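Local coordinates for ferric uptake regulation protein (Helicobacter pylori, PDB 2XIG) that probably represses transcription as a homodimer, using ferrous iron as cofactor to bind the operators of the genes it controls, at residues H96-I101 and H134-M138; H42-I48 and R87-I91; R13-I18 and F70-F76. The protein carries 2 engineered substitutions. All blocks are in the same frame, centred on the assembly; numbering follows the deposited sequence.

Interaction 1 of 3, residues H96-I101 and H134-M138; sequences HHDHII and HDMKM. With ZN (zinc ion), chain N; ZN (zinc ion), chain L.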
# COMPACT_ATOMS: atom_id res chain seq x y z
N HIS C 96 17.60 4.63 24.97
CA HIS C 96 16.82 3.70 24.16
C HIS C 96 15.35 4.05 24.18
O HIS C 96 14.77 4.30 25.22
CB HIS C 96 16.93 2.26 24.65
CG HIS C 96 15.93 1.35 24.00
ND1 HIS C 96 16.09 0.89 22.71
CD2 HIS C 96 14.74 0.88 24.43
CE1 HIS C 96 15.04 0.16 22.38
NE2 HIS C 96 14.21 0.14 23.40
N HIS C 97 14.72 4.03 23.01
CA HIS C 97 13.29 4.23 22.96
C HIS C 97 12.72 3.56 21.71
O HIS C 97 13.44 3.28 20.74
CB HIS C 97 12.96 5.71 22.90
CG HIS C 97 13.55 6.40 21.72
ND1 HIS C 97 14.83 6.91 21.72
CD2 HIS C 97 13.05 6.62 20.48
CE1 HIS C 97 15.09 7.44 20.53
NE2 HIS C 97 14.03 7.27 19.76
N ASP C 98 11.43 3.32 21.77
CA ASP C 98 10.72 2.74 20.64
C ASP C 98 9.81 3.81 20.07
O ASP C 98 9.85 4.95 20.54
CB ASP C 98 9.94 1.56 21.15
CG ASP C 98 10.85 0.57 21.86
OD1 ASP C 98 11.69 -0.03 21.17
OD2 ASP C 98 10.73 0.42 23.09
N HIS C 99 9.01 3.48 19.06
CA HIS C 99 8.33 4.53 18.33
C HIS C 99 6.86 4.30 18.08
O HIS C 99 6.44 3.21 17.71
CB HIS C 99 9.01 4.76 16.98
CG HIS C 99 10.43 5.20 17.10
ND1 HIS C 99 11.48 4.31 17.08
CD2 HIS C 99 10.98 6.43 17.25
CE1 HIS C 99 12.62 4.98 17.19
NE2 HIS C 99 12.34 6.26 17.29
N ILE C 100 6.10 5.37 18.26
CA ILE C 100 4.71 5.44 17.84
C ILE C 100 4.67 6.35 16.60
O ILE C 100 5.30 7.39 16.58
CB ILE C 100 3.85 6.04 18.97
CG1 ILE C 100 3.69 5.01 20.09
CG2 ILE C 100 2.49 6.49 18.46
CD1 ILE C 100 3.37 5.62 21.45
N ILE C 101 3.95 5.94 15.57
CA ILE C 101 3.89 6.70 14.32
C ILE C 101 2.44 6.86 13.89
O ILE C 101 1.72 5.87 13.78
CB ILE C 101 4.67 6.00 13.18
CG1 ILE C 101 6.11 5.69 13.59
CG2 ILE C 101 4.63 6.84 11.89
CD1 ILE C 101 6.29 4.27 14.07
N HIS C 134 15.65 -5.50 19.83
CA HIS C 134 14.27 -5.54 19.36
C HIS C 134 13.95 -4.31 18.55
O HIS C 134 14.62 -3.29 18.65
CB HIS C 134 13.31 -5.69 20.54
CG HIS C 134 13.33 -4.53 21.48
ND1 HIS C 134 14.23 -4.43 22.52
CD2 HIS C 134 12.55 -3.43 21.55
CE1 HIS C 134 14.01 -3.31 23.19
NE2 HIS C 134 13.00 -2.69 22.62
N ASP C 135 12.92 -4.44 17.71
CA ASP C 135 12.41 -3.33 16.92
C ASP C 135 10.90 -3.33 17.15
O ASP C 135 10.23 -4.33 16.87
CB ASP C 135 12.73 -3.53 15.44
CG ASP C 135 12.25 -2.38 14.58
OD1 ASP C 135 12.93 -1.34 14.55
OD2 ASP C 135 11.20 -2.51 13.93
N MET C 136 10.39 -2.23 17.68
CA MET C 136 8.98 -2.15 18.03
C MET C 136 8.44 -0.82 17.53
O MET C 136 8.93 0.23 17.91
CB MET C 136 8.80 -2.28 19.55
CG MET C 136 7.40 -1.95 20.06
SD MET C 136 7.27 -2.26 21.84
CE MET C 136 5.68 -1.55 22.23
N LYS C 137 7.45 -0.89 16.64
CA LYS C 137 6.79 0.30 16.13
C LYS C 137 5.30 0.13 16.30
O LYS C 137 4.76 -0.95 16.01
CB LYS C 137 7.10 0.53 14.66
CG LYS C 137 8.57 0.71 14.33
CD LYS C 137 8.82 0.38 12.87
CE LYS C 137 10.26 -0.01 12.63
NZ LYS C 137 10.36 -1.08 11.61
N MET C 138 4.64 1.17 16.79
CA MET C 138 3.19 1.14 16.87
C MET C 138 2.60 2.20 15.97
O MET C 138 3.03 3.34 15.99
CB MET C 138 2.71 1.32 18.30
CG MET C 138 2.69 0.03 19.09
SD MET C 138 3.59 0.26 20.61
CE MET C 138 2.58 1.48 21.42
ZN ZN N . 12.36 -0.93 23.44
ZN ZN L . 13.62 7.85 17.79
O HOH W 1 12.37 -0.34 18.51
O HOH W 2 11.09 1.71 16.61
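Strands 98-101 and 134-138 run parallel, 23° apart, with His99 paired to Lys137 and Ile100 to Met138. Met138 N donates to His99 O at 2.9 Å, and Ile101 N answers on Met138 O at 2.8 Å; toward the metal end the ladder weakens, and His99 N makes only a weak hydrogen bond to Met136 O, at 3.4 Å. There water takes over. One molecule links Asp98 OD1 to Met136 N, and a second accepts from His99 ND1, in the plane of the ring, and donates to Met136 O. Through NE2, His99 also binds the zinc it shares with His97.

A different zinc joins the two strands directly. His134 NE2 binds it at 2.0 Å and His96 NE2 at 2.1 Å, their rings meeting obliquely. Asp98 holds the ion with both oxygens, OD2 the tighter, while OD1 comes to the edge of the His134 ring. His134 can reach across because its CG sits between backbone N and carbonyl carbon (chi1 64°). On the other face of the sheet from His99 and Lys137, Met138 bends so that CE meets Ile100 CG1 at 3.9 Å.

Glu117 of helix 114-126 completes this zinc site. Strand 108-111 pairs antiparallel with the other edge of 98-101, which is thus central, Phe111 touching Ile100 and Met136, and strand 134-138 continues the sheet antiparallel into the second subunit.

Interaction 2 of 3, residues H42-I48 and R87-I91; sequences HLSPEEI and RRYEI. With ZN (zinc ion), chain L.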
# COMPACT_ATOMS: atom_id res chain seq x y z
N HIS C 42 12.41 13.66 14.43
CA HIS C 42 13.13 12.77 13.52
C HIS C 42 13.05 13.38 12.13
O HIS C 42 11.97 13.71 11.68
CB HIS C 42 12.54 11.37 13.51
CG HIS C 42 12.48 10.72 14.86
ND1 HIS C 42 11.68 11.18 15.87
CD2 HIS C 42 13.11 9.62 15.35
CE1 HIS C 42 11.82 10.41 16.94
NE2 HIS C 42 12.68 9.45 16.64
N LEU C 43 14.18 13.51 11.46
CA LEU C 43 14.23 14.29 10.23
C LEU C 43 14.41 13.44 8.98
O LEU C 43 15.15 12.47 8.99
CB LEU C 43 15.36 15.33 10.32
CG LEU C 43 15.19 16.42 11.38
CD1 LEU C 43 16.40 17.35 11.37
CD2 LEU C 43 13.90 17.19 11.16
N SER C 44 13.74 13.83 7.90
CA SER C 44 13.96 13.19 6.61
C SER C 44 15.20 13.79 5.95
O SER C 44 15.61 14.90 6.28
CB SER C 44 12.75 13.41 5.69
OG SER C 44 12.63 14.78 5.37
N PRO C 45 15.81 13.05 5.02
CA PRO C 45 16.93 13.61 4.26
C PRO C 45 16.58 14.95 3.60
O PRO C 45 17.43 15.84 3.58
CB PRO C 45 17.20 12.54 3.20
CG PRO C 45 16.74 11.27 3.84
CD PRO C 45 15.52 11.66 4.63
N GLU C 46 15.36 15.09 3.09
CA GLU C 46 14.93 16.35 2.50
C GLU C 46 15.00 17.50 3.50
O GLU C 46 15.51 18.57 3.19
CB GLU C 46 13.51 16.23 1.92
CG GLU C 46 13.41 15.36 0.68
CD GLU C 46 11.98 14.94 0.34
OE1 GLU C 46 11.41 14.11 1.08
OE2 GLU C 46 11.43 15.43 -0.67
N GLU C 47 14.48 17.28 4.70
CA GLU C 47 14.48 18.32 5.73
C GLU C 47 15.89 18.69 6.17
O GLU C 47 16.20 19.85 6.42
CB GLU C 47 13.69 17.86 6.95
CG GLU C 47 12.23 17.62 6.70
CD GLU C 47 11.53 17.19 7.96
OE1 GLU C 47 11.84 16.09 8.48
OE2 GLU C 47 10.66 17.95 8.43
N ILE C 48 16.75 17.68 6.30
CA ILE C 48 18.14 17.92 6.64
C ILE C 48 18.80 18.77 5.56
O ILE C 48 19.58 19.68 5.86
CB ILE C 48 18.89 16.59 6.86
CG1 ILE C 48 18.36 15.88 8.10
CG2 ILE C 48 20.40 16.82 6.97
CD1 ILE C 48 18.68 14.39 8.16
N ARG C 87 11.98 7.15 5.40
CA ARG C 87 13.14 7.04 6.29
C ARG C 87 13.33 8.35 7.04
O ARG C 87 13.32 9.42 6.45
CB ARG C 87 14.41 6.70 5.50
CG ARG C 87 14.45 5.27 4.98
CD ARG C 87 15.67 5.02 4.09
NE ARG C 87 16.87 4.69 4.86
CZ ARG C 87 17.31 3.46 5.09
NH1 ARG C 87 16.65 2.42 4.60
NH2 ARG C 87 18.41 3.26 5.80
N ARG C 88 13.49 8.26 8.36
CA ARG C 88 13.74 9.45 9.15
C ARG C 88 14.89 9.18 10.13
O ARG C 88 15.08 8.06 10.58
CB ARG C 88 12.48 9.92 9.86
CG ARG C 88 11.50 10.60 8.89
CD ARG C 88 10.33 11.25 9.56
NE ARG C 88 9.98 12.51 8.90
CZ ARG C 88 9.43 12.59 7.69
NH1 ARG C 88 9.17 11.50 7.01
NH2 ARG C 88 9.14 13.78 7.17
N TYR C 89 15.65 10.23 10.42
CA TYR C 89 16.92 10.07 11.12
C TYR C 89 16.98 10.84 12.43
O TYR C 89 16.33 11.88 12.59
CB TYR C 89 18.07 10.53 10.22
CG TYR C 89 18.32 9.63 9.03
CD1 TYR C 89 19.27 8.63 9.08
CD2 TYR C 89 17.60 9.79 7.85
CE1 TYR C 89 19.51 7.81 8.00
CE2 TYR C 89 17.82 8.97 6.76
CZ TYR C 89 18.77 7.98 6.84
OH TYR C 89 19.00 7.15 5.77
N GLU C 90 17.79 10.34 13.36
CA GLU C 90 17.99 11.02 14.62
C GLU C 90 19.39 10.72 15.13
O GLU C 90 20.02 9.73 14.73
CB GLU C 90 16.96 10.56 15.64
CG GLU C 90 16.96 9.06 15.85
CD GLU C 90 15.91 8.62 16.86
OE1 GLU C 90 15.73 9.32 17.87
OE2 GLU C 90 15.27 7.56 16.63
N ILE C 91 19.86 11.57 16.02
CA ILE C 91 21.18 11.38 16.61
C ILE C 91 21.16 10.10 17.45
O ILE C 91 20.16 9.81 18.11
CB ILE C 91 21.56 12.63 17.45
CG1 ILE C 91 23.07 12.70 17.70
CG2 ILE C 91 20.72 12.71 18.72
CD1 ILE C 91 23.89 12.98 16.46
ZN ZN L . 13.62 7.85 17.79
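Ser44 CB lies over the centre of one face of the Arg88 guanidinium, 3.9 Å above its plane, while His42 O sits at the edge, near that plane. Glu47 OE1 approaches the same group obliquely, in a long salt bridge of 3.8 Å to Arg88 NH2. The Tyr89 ring has Leu43 O in plane at its edge, and Pro45 CG packs against its CE2 as the two side chains cross at about a right angle. At the edge of the His42 imidazole stands Glu90 OE2.

Leu43 and Tyr89 form a single antiparallel hydrogen-bonded pair: Leu43 N donates to Tyr89 O and Tyr89 N to Leu43 O, at 2.9 and 2.7 Å. Helix 45-52 then starts with a capping box: Ser44 OG accepts from Glu47 N, and Glu47 OE1 takes Ser44 N on its anti lone pair at 3.0 Å.

His42 and Glu90 run side by side to one zinc, which His42 NE2 binds at 2.2 Å and Glu90 OE2 at 2.0 Å; OE1 is a looser third ligand at 2.6 Å. Glu90 CG lies between backbone N and carbonyl carbon (chi1 56°), and the extended chain beyond it carries the carboxylate to the metal. Lys94 also donates to Glu90 OE1, which probably steadies the carboxylate as an anion. With His97 and His99 completing the sphere, the metal chemistry fastens the probable DNA-binding region to the probable dimerization region.

Interaction 3 of 3, residues R13-I18 and F70-F76; sequences RLRMSI and FLEKENF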
# COMPACT_ATOMS: atom_id res chain seq x y z
N ARG C 13 34.79 12.22 17.93
CA ARG C 13 34.69 10.82 17.52
C ARG C 13 34.49 10.73 16.00
O ARG C 13 35.01 9.82 15.35
CB ARG C 13 33.53 10.12 18.23
CG ARG C 13 33.76 9.90 19.71
CD ARG C 13 32.84 8.81 20.26
NE ARG C 13 31.43 9.20 20.24
CZ ARG C 13 30.52 8.70 19.41
NH1 ARG C 13 30.86 7.77 18.52
NH2 ARG C 13 29.27 9.12 19.49
N LEU C 14 33.75 11.68 15.45
CA LEU C 14 33.54 11.70 14.00
C LEU C 14 34.87 11.94 13.28
O LEU C 14 35.21 11.22 12.35
CB LEU C 14 32.53 12.78 13.62
CG LEU C 14 32.29 12.90 12.11
CD1 LEU C 14 31.81 11.57 11.54
CD2 LEU C 14 31.29 14.01 11.81
N ARG C 15 35.61 12.96 13.72
CA ARG C 15 36.91 13.29 13.15
C ARG C 15 37.84 12.08 13.20
O ARG C 15 38.54 11.77 12.24
CB ARG C 15 37.55 14.47 13.88
CG ARG C 15 38.79 15.04 13.18
CD ARG C 15 39.54 16.02 14.09
NE ARG C 15 40.12 15.34 15.24
CZ ARG C 15 41.29 14.71 15.21
NH1 ARG C 15 42.01 14.68 14.10
NH2 ARG C 15 41.74 14.11 16.30
N MET C 16 37.83 11.38 14.33
CA MET C 16 38.68 10.21 14.48
C MET C 16 38.26 9.08 13.54
O MET C 16 39.10 8.37 13.00
CB MET C 16 38.70 9.74 15.93
CG MET C 16 39.44 10.70 16.84
SD MET C 16 41.19 10.81 16.43
CE MET C 16 41.78 9.26 17.12
N SER C 17 36.95 8.93 13.34
CA SER C 17 36.41 7.89 12.47
C SER C 17 36.69 8.20 11.01
O SER C 17 36.91 7.29 10.21
CB SER C 17 34.91 7.73 12.71
OG SER C 17 34.35 6.72 11.88
N ILE C 18 36.69 9.49 10.66
CA ILE C 18 36.95 9.91 9.29
C ILE C 18 38.40 9.62 8.90
O ILE C 18 38.67 9.09 7.82
CB ILE C 18 36.67 11.42 9.10
CG1 ILE C 18 35.16 11.68 9.12
CG2 ILE C 18 37.31 11.94 7.82
CD1 ILE C 18 34.38 10.84 8.11
N PHE C 70 26.96 6.90 5.64
CA PHE C 70 28.18 6.72 6.44
C PHE C 70 27.90 6.85 7.94
O PHE C 70 28.27 5.98 8.74
CB PHE C 70 29.25 7.75 6.06
CG PHE C 70 30.47 7.69 6.94
CD1 PHE C 70 30.59 8.50 8.05
CD2 PHE C 70 31.49 6.78 6.67
CE1 PHE C 70 31.71 8.44 8.87
CE2 PHE C 70 32.61 6.71 7.48
CZ PHE C 70 32.72 7.54 8.58
N LEU C 71 27.28 7.96 8.32
CA LEU C 71 26.98 8.22 9.71
C LEU C 71 26.16 7.11 10.32
O LEU C 71 26.35 6.76 11.48
CB LEU C 71 26.23 9.55 9.86
CG LEU C 71 27.02 10.82 9.55
CD1 LEU C 71 26.09 12.01 9.67
CD2 LEU C 71 28.26 10.96 10.50
N GLU C 72 25.23 6.55 9.55
CA GLU C 72 24.38 5.52 10.11
C GLU C 72 25.13 4.19 10.21
O GLU C 72 24.96 3.45 11.18
CB GLU C 72 23.09 5.37 9.29
CG GLU C 72 23.06 4.20 8.35
CD GLU C 72 22.19 3.06 8.84
OE1 GLU C 72 22.19 2.79 10.06
OE2 GLU C 72 21.49 2.45 8.01
N LYS C 73 25.97 3.90 9.23
CA LYS C 73 26.70 2.64 9.31
C LYS C 73 27.76 2.66 10.42
O LYS C 73 28.09 1.62 10.97
CB LYS C 73 27.27 2.25 7.95
CG LYS C 73 28.70 2.61 7.71
CD LYS C 73 29.18 1.89 6.46
CE LYS C 73 30.68 1.73 6.47
NZ LYS C 73 31.13 1.07 7.73
N GLU C 74 28.25 3.85 10.76
CA GLU C 74 29.20 4.00 11.87
C GLU C 74 28.52 4.38 13.20
O GLU C 74 29.19 4.76 14.16
CB GLU C 74 30.27 5.04 11.53
CG GLU C 74 31.14 4.67 10.32
CD GLU C 74 31.91 3.38 10.53
OE1 GLU C 74 32.41 3.15 11.65
OE2 GLU C 74 32.03 2.60 9.56
N ASN C 75 27.20 4.30 13.24
CA ASN C 75 26.42 4.46 14.47
C ASN C 75 26.44 5.86 15.11
O ASN C 75 26.28 5.99 16.32
CB ASN C 75 26.82 3.40 15.50
CG ASN C 75 26.49 1.99 15.04
OD1 ASN C 75 25.88 1.79 14.00
ND2 ASN C 75 26.91 1.01 15.83
N PHE C 76 26.62 6.89 14.29
CA PHE C 76 26.50 8.26 14.78
C PHE C 76 25.04 8.71 14.79
O PHE C 76 24.66 9.62 15.53
CB PHE C 76 27.35 9.22 13.94
CG PHE C 76 28.83 9.09 14.19
CD1 PHE C 76 29.42 9.67 15.30
CD2 PHE C 76 29.63 8.37 13.32
CE1 PHE C 76 30.78 9.54 15.53
CE2 PHE C 76 30.99 8.24 13.55
CZ PHE C 76 31.56 8.82 14.66
O HOH W 3 26.77 7.67 18.50
O HOH W 4 29.42 6.18 16.64
O HOH W 5 33.56 4.76 13.43
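Ser17 and Glu74 meet through a single water, which lies 2.6 Å from Ser17 OG and donates to Glu74 OE1 at 2.7 Å. Two more waters bridge Arg13 to the turn after helix 61-73: one accepts from Arg13 NH1 and donates to Glu74 O, the other joins Arg13 NH2 to Asn75 O. A salt bridge from Arg13 NE to Glu5 holds the guanidinium at a further point.

Beneath these waters the contact is greasy, and Phe76 is its main wedge. Leu14 CD1 sits over one face of the ring in a CH-pi contact, 4.2 Å from the centroid and 19° off the normal. The water held by Arg13 NH1 lies over the centre of the opposite face. Arg13 slides past in the opposite sense, its guanidinium plane 10° from the ring plane but displaced: NH1 comes obliquely to Phe76 CE1 at 3.5 Å. Ser17 CB meets the ring edge. With chi1 at 178° the Leu14 branch extends away from its backbone N, and CD1 also meets Leu71 CD2 at 3.7 Å and the edge of the Phe70 ring. Ile18 CD1 closes on Phe70 CE1 at 3.7 Å, and Glu74 CG covers part of one Phe70 face.

Helix 61-73 ends in a Schellman motif: Phe76 N returns to Leu71 O and Asn75 N to Glu72 O, with Asn75 at positive phi. Phe76 thereby turns toward the additional N-terminal helix 7-20 of the probable DNA-binding region, packed on the winged-helix fold where helix 61-73 leads into the wing, strands 77-82 and 86-91.

In the fold
From the N terminus, helix 7-20 opens interaction 3, which closes only at 70-76, the end of the third helix after it. Interaction 2 opens inside that loop, at 42-48, and closes beyond it at 87-91, so the two cross, interlocking the helices with the two-stranded wing; Ile91 CD1 packs on Phe76 O where they touch. Interaction 1 follows in series, its loop from 96-101 to 134-138 taking in strand 108-111 and helix 114-126 of the probable dimerization region. The zinc bound by both interactions 1 and 2 joins the regions, whereas interactions 1 and 3 lie on opposite sides of the chain's centre, with their own centres about 24 Å apart.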